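Local coordinates for protein 6-phosphogluconate dehydrogenase, NAD-binding (Mycolicibacterium smegmatis MC2 155, PDB 6SMT) that reduces imines with S-enantioselectivity, binding NADPH as its cofactor, at residues A62-S67 / G88-G93; V196-A199 / E203-E206. All coordinates share one frame; numbering follows the deposited sequence. Where two conformers were deposited one is given.

Both segments of contact 1 precede those of contact 2 along the chain. Contact 1 lies in the NADPH-binding Rossmann domain, where helix 60-65 meets the loop between helix 77-87 and strand 95-98. Contact 2 belongs to the helical C-terminal part, at the turn from helix 171-199 into helix 204-231. The two share no helix, strand or sheet: their centres are about 52 Å apart, their nearest atoms about 42 Å apart, and the centre of the chain lies between them. One is thus an apolar contact within the cofactor domain, the other an ionic clasp in the helical part that pairs with the second subunit, and neither touches the other.

Contact 1: A62-S67 / G88-G93; sequences AAIAAS and GDAPAG
The CG2 methyl of Ile64 lies over the backbone link between Ala90 and Pro91, overlapping the Ala90 carbonyl and the proline nitrogen together. This is a piece of the Rossmann fold's outer layer: helix 60-65 packs against the loop that leads from helix 77-87 into strand 95-98, one of the parallel strands of the central sheet.

CG2 is anti to the backbone N of Ile64, which leaves CG1 beside that nitrogen (chi1 -70°), and this rotation about CA-CB places the methyl against the loop. There it sits 3.7 Å from Ala90 O and 3.8 Å from Pro91 N. The methyl of Ala90 approaches from the other segment, its CB pointing back at the helix and standing 4.0 Å from Ile64 CG2. It also reaches the branch point, with Ala90 CB 4.1 Å from Ile64 CB, so the alanine meets the isoleucine along the CB-CG2 bond. Pro91 adds its CG, 4.3 Å from Ile64 CG2.

The backbone of the loop sets where these groups stand. Gly88 leaves the preceding helix with positive phi, and a type I beta turn then runs from Asp89 to Ala92, closed by the bond from Ala92 N to Asp89 O. Ala90 and Pro91 are the two central residues of that turn, so the groups that meet Ile64 both come from its middle.

Deeper in, Ile64 also packs on Leu16 of strand 12-16, while Pro91 touches Val117. The cofactor is not part of this interface: NADPH lies about 12 Å from the Ile64 side chain. At the outer margin, where Ala65 is exposed, the Ala90 methyl comes close to the helix backbone, its CB 4.2 Å from Ala65 N.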
ATOM      1  N   ALA B  62     -14.810 -16.838  35.699  1.00 19.91           N
ATOM      2  CA  ALA B  62     -15.804 -15.909  36.258  1.00 21.89           C
ATOM      3  C   ALA B  62     -16.217 -14.845  35.230  1.00 21.51           C
ATOM      4  O   ALA B  62     -17.412 -14.541  35.142  1.00 21.61           O
ATOM      5  CB  ALA B  62     -15.276 -15.244  37.504  1.00 23.31           C
ATOM      6  N   ALA B  63     -15.267 -14.430  34.419  1.00 20.93           N
ATOM      7  CA  ALA B  63     -15.577 -13.434  33.355  1.00 20.42           C
ATOM      8  C   ALA B  63     -16.570 -14.032  32.358  1.00 18.44           C
ATOM      9  O   ALA B  63     -17.549 -13.370  32.035  1.00 18.87           O
ATOM     10  CB  ALA B  63     -14.287 -12.999  32.735  1.00 19.98           C
ATOM     11  N   ILE B  64     -16.277 -15.203  31.832  1.00 17.82           N
ATOM     12  CA  ILE B  64     -17.131 -15.843  30.811  1.00 18.12           C
ATOM     13  C   ILE B  64     -18.496 -16.196  31.424  1.00 20.29           C
ATOM     14  O   ILE B  64     -19.546 -15.946  30.847  1.00 19.86           O
ATOM     15  CB  ILE B  64     -16.389 -17.017  30.162  1.00 18.75           C
ATOM     16  CG1 ILE B  64     -15.270 -16.439  29.301  1.00 20.02           C
ATOM     17  CG2 ILE B  64     -17.359 -17.865  29.376  1.00 20.05           C
ATOM     18  CD1 ILE B  64     -14.372 -17.455  28.760  1.00 20.55           C
ATOM     19  N   ALA B  65     -18.486 -16.674  32.683  1.00 20.84           N
ATOM     20  CA  ALA B  65     -19.780 -17.039  33.302  1.00 22.65           C
ATOM     21  C   ALA B  65     -20.680 -15.857  33.543  1.00 22.69           C
ATOM     22  O   ALA B  65     -21.909 -16.071  33.718  1.00 25.12           O
ATOM     23  CB  ALA B  65     -19.503 -17.763  34.619  1.00 24.18           C
ATOM     24  N   ALA B  66     -20.177 -14.618  33.519  1.00 21.17           N
ATOM     25  CA  ALA B  66     -20.967 -13.412  33.779  1.00 22.00           C
ATOM     26  C   ALA B  66     -21.894 -13.055  32.619  1.00 20.75           C
ATOM     27  O   ALA B  66     -22.832 -12.268  32.807  1.00 21.10           O
ATOM     28  CB  ALA B  66     -20.069 -12.295  34.102  1.00 22.65           C
ATOM     29  N   SER B  67     -21.623 -13.544  31.399  1.00 18.89           N
ATOM     30  CA  SER B  67     -22.265 -13.038  30.195  1.00 18.14           C
ATOM     31  C   SER B  67     -22.735 -14.104  29.205  1.00 17.51           C
ATOM     32  O   SER B  67     -22.195 -15.198  29.167  1.00 19.40           O
ATOM     33  CB  SER B  67     -21.314 -12.080  29.459  1.00 18.11           C
ATOM     34  OG  SER B  67     -20.769 -11.068  30.320  1.00 18.71           O
ATOM     35  N   GLY B  88     -12.151 -23.338  31.748  1.00 23.85           N
ATOM     36  CA  GLY B  88     -12.722 -24.677  31.945  1.00 25.17           C
ATOM     37  C   GLY B  88     -14.119 -24.789  31.350  1.00 24.71           C
ATOM     38  O   GLY B  88     -14.295 -24.539  30.130  1.00 25.46           O
ATOM     39  N   ASP B  89     -15.145 -25.104  32.151  1.00 24.14           N
ATOM     40  CA  ASP B  89     -16.509 -25.360  31.615  0.59 23.83           C
ATOM     41  C   ASP B  89     -17.353 -24.087  31.566  1.00 22.33           C
ATOM     42  O   ASP B  89     -18.527 -24.166  31.167  1.00 23.21           O
ATOM     43  CB  ASP B  89     -17.225 -26.423  32.468  0.59 26.32           C
ATOM     44  CG  ASP B  89     -16.505 -27.752  32.378  0.59 29.12           C
ATOM     45  OD1 ASP B  89     -16.211 -28.174  31.231  0.59 30.35           O
ATOM     46  OD2 ASP B  89     -16.273 -28.379  33.484  0.59 31.32           O
ATOM     47  N   ALA B  90     -16.778 -22.916  31.891  1.00 21.48           N
ATOM     48  CA  ALA B  90     -17.536 -21.633  31.907  1.00 21.71           C
ATOM     49  C   ALA B  90     -18.185 -21.348  30.569  1.00 20.59           C
ATOM     50  O   ALA B  90     -19.284 -20.776  30.545  1.00 21.01           O
ATOM     51  CB  ALA B  90     -16.708 -20.460  32.353  1.00 21.65           C
ATOM     52  N   PRO B  91     -17.551 -21.674  29.405  1.00 19.99           N
ATOM     53  CA  PRO B  91     -18.265 -21.420  28.171  1.00 19.55           C
ATOM     54  C   PRO B  91     -19.517 -22.217  27.851  1.00 19.43           C
ATOM     55  O   PRO B  91     -20.212 -21.962  26.899  1.00 19.48           O
ATOM     56  CB  PRO B  91     -17.221 -21.675  27.078  1.00 19.49           C
ATOM     57  CG  PRO B  91     -15.899 -21.583  27.771  1.00 19.80           C
ATOM     58  CD  PRO B  91     -16.178 -22.150  29.158  1.00 20.30           C
ATOM     59  N   ALA B  92     -19.844 -23.229  28.714  1.00 20.86           N
ATOM     60  CA  ALA B  92     -20.963 -24.125  28.395  1.00 21.21           C
ATOM     61  C   ALA B  92     -22.237 -23.298  28.196  1.00 19.32           C
ATOM     62  O   ALA B  92     -22.568 -22.490  29.114  1.00 22.00           O
ATOM     63  CB  ALA B  92     -21.145 -25.165  29.522  1.00 22.21           C
ATOM     64  N   GLY B  93     -22.967 -23.511  27.127  1.00 20.39           N
ATOM     65  CA  GLY B  93     -24.238 -22.810  26.896  1.00 21.27           C
ATOM     66  C   GLY B  93     -24.066 -21.325  26.552  1.00 22.27           C
ATOM     67  O   GLY B  93     -25.064 -20.630  26.475  1.00 24.29           O
TER

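Contact 2: V196-A199 / E203-E206; sequences VARA and EPSE
Arg198 reaches across to Glu203 with almost its whole side chain, starting at CB, which is 4.0 Å from Glu203 OE2. From there the chain is carried out across the glutamate carboxylate: CG passes 3.3 Å from the same OE2, and CD follows it. A bend at chi3 (-101°) then turns the guanidinium so that one edge faces the carboxylate. NE donates to Glu203 OE2 at 2.8 Å, and NH2 donates to Glu203 OE1 at 2.9 Å in a nearly straight bond (173° at the hydrogen). This is a side-on, bidentate salt bridge: each oxygen offers its syn lone pair, and the two flat groups are only 12° from coplanar. NH2 also comes 4.3 Å from CD of Pro204, meeting it obliquely.

Glu203 occupies the N-cap position of helix 204-231, while Arg198 is in the last turn of helix 171-199, so the pair bridges the short connection between consecutive helices. CB of Glu203 points away from helix 171-199, and its chain has to fold back at chi2 to bring the carboxylate round. A water completes the clasp, donating to Glu203 OE2 and to the backbone Arg198 O. Glu230 of the second subunit packs on Glu203 and Pro204, and its carboxylate shares a hydrogen bond with Ser205 OG.

OE2 is thus gripped by NE and the water, and OE1 by NH2. Two paired bonds fix the rotation of both planar groups, and the arginine's positive charge probably helps keep Glu203 ionised.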
ATOM      1  N   VAL B 196      13.917   7.034   3.069  1.00 17.73           N
ATOM      2  CA  VAL B 196      14.666   7.420   1.847  1.00 18.56           C
ATOM      3  C   VAL B 196      14.361   8.889   1.570  1.00 19.09           C
ATOM      4  O   VAL B 196      15.308   9.642   1.221  1.00 19.36           O
ATOM      5  CB  VAL B 196      14.306   6.546   0.666  1.00 20.29           C
ATOM      6  CG1 VAL B 196      15.003   7.071  -0.584  1.00 22.96           C
ATOM      7  CG2 VAL B 196      14.709   5.107   0.944  1.00 21.63           C
ATOM      8  N   ALA B 197      13.160   9.364   1.747  1.00 15.70           N
ATOM      9  CA  ALA B 197      12.799  10.789   1.552  1.00 16.07           C
ATOM     10  C   ALA B 197      13.627  11.610   2.540  1.00 16.28           C
ATOM     11  O   ALA B 197      14.186  12.685   2.082  1.00 16.89           O
ATOM     12  CB  ALA B 197      11.319  10.969   1.719  1.00 15.95           C
ATOM     13  N   ARG B 198      13.732  11.207   3.790  1.00 17.50           N
ATOM     14  CA  ARG B 198      14.436  12.038   4.798  1.00 18.34           C
ATOM     15  C   ARG B 198      15.893  12.173   4.415  1.00 19.76           C
ATOM     16  O   ARG B 198      16.461  13.324   4.538  1.00 20.37           O
ATOM     17  CB  ARG B 198      14.272  11.465   6.203  1.00 22.65           C
ATOM     18  CG  ARG B 198      15.043  12.196   7.267  1.00 29.71           C
ATOM     19  CD  ARG B 198      14.487  11.705   8.592  1.00 32.76           C
ATOM     20  NE  ARG B 198      13.571  12.652   9.163  1.00 32.97           N
ATOM     21  CZ  ARG B 198      13.071  12.525  10.393  1.00 31.72           C
ATOM     22  NH1 ARG B 198      13.327  11.436  11.091  1.00 32.76           N
ATOM     23  NH2 ARG B 198      12.455  13.534  10.928  1.00 33.58           N
ATOM     24  N   ALA B 199      16.476  11.100   3.924  1.00 19.87           N
ATOM     25  CA  ALA B 199      17.881  11.139   3.516  1.00 19.87           C
ATOM     26  C   ALA B 199      18.059  12.117   2.355  1.00 20.79           C
ATOM     27  O   ALA B 199      19.214  12.623   2.136  1.00 23.30           O
ATOM     28  CB  ALA B 199      18.378   9.773   3.160  1.00 21.45           C
ATOM     29  N   GLU B 203      11.251  15.979   4.522  1.00 16.41           N
ATOM     30  CA  GLU B 203      10.708  15.551   5.829  1.00 17.88           C
ATOM     31  C   GLU B 203       9.345  14.925   5.575  1.00 16.70           C
ATOM     32  O   GLU B 203       8.697  15.190   4.568  1.00 16.72           O
ATOM     33  CB  GLU B 203      10.719  16.743   6.756  1.00 19.22           C
ATOM     34  CG  GLU B 203      12.151  17.066   7.225  1.00 22.49           C
ATOM     35  CD  GLU B 203      12.707  15.973   8.120  1.00 25.54           C
ATOM     36  OE1 GLU B 203      12.185  15.877   9.249  1.00 31.92           O
ATOM     37  OE2 GLU B 203      13.476  15.057   7.674  1.00 27.59           O
ATOM     38  N   PRO B 204       8.862  14.102   6.534  1.00 16.95           N
ATOM     39  CA  PRO B 204       7.605  13.416   6.350  1.00 17.63           C
ATOM     40  C   PRO B 204       6.481  14.391   6.070  1.00 17.12           C
ATOM     41  O   PRO B 204       5.634  14.127   5.221  1.00 17.47           O
ATOM     42  CB  PRO B 204       7.444  12.650   7.689  1.00 17.19           C
ATOM     43  CG  PRO B 204       8.859  12.355   8.079  1.00 17.87           C
ATOM     44  CD  PRO B 204       9.626  13.602   7.686  1.00 18.40           C
ATOM     45  N   SER B 205       6.450  15.519   6.764  1.00 17.31           N
ATOM     46  CA  SER B 205       5.356  16.498   6.557  1.00 18.35           C
ATOM     47  C   SER B 205       5.309  17.031   5.118  1.00 17.75           C
ATOM     48  O   SER B 205       4.221  17.339   4.649  1.00 18.29           O
ATOM     49  CB  SER B 205       5.426  17.640   7.519  1.00 20.68           C
ATOM     50  OG  SER B 205       6.687  18.231   7.479  1.00 27.96           O
ATOM     51  N   GLU B 206       6.470  17.098   4.469  1.00 17.15           N
ATOM     52  CA  GLU B 206       6.526  17.605   3.077  1.00 16.94           C
ATOM     53  C   GLU B 206       6.114  16.472   2.118  1.00 16.35           C
ATOM     54  O   GLU B 206       5.432  16.761   1.077  1.00 15.84           O
ATOM     55  CB  GLU B 206       7.894  18.147   2.727  1.00 16.75           C
ATOM     56  CG  GLU B 206       7.904  18.814   1.384  1.00 16.30           C
ATOM     57  CD  GLU B 206       9.236  19.455   1.034  1.00 18.24           C
ATOM     58  OE1 GLU B 206      10.280  19.132   1.634  1.00 21.40           O
ATOM     59  OE2 GLU B 206       9.216  20.155   0.005  1.00 19.95           O
TER
HETATM   60  O   HOH W   1      15.042  15.584   5.634  1.00 27.76           O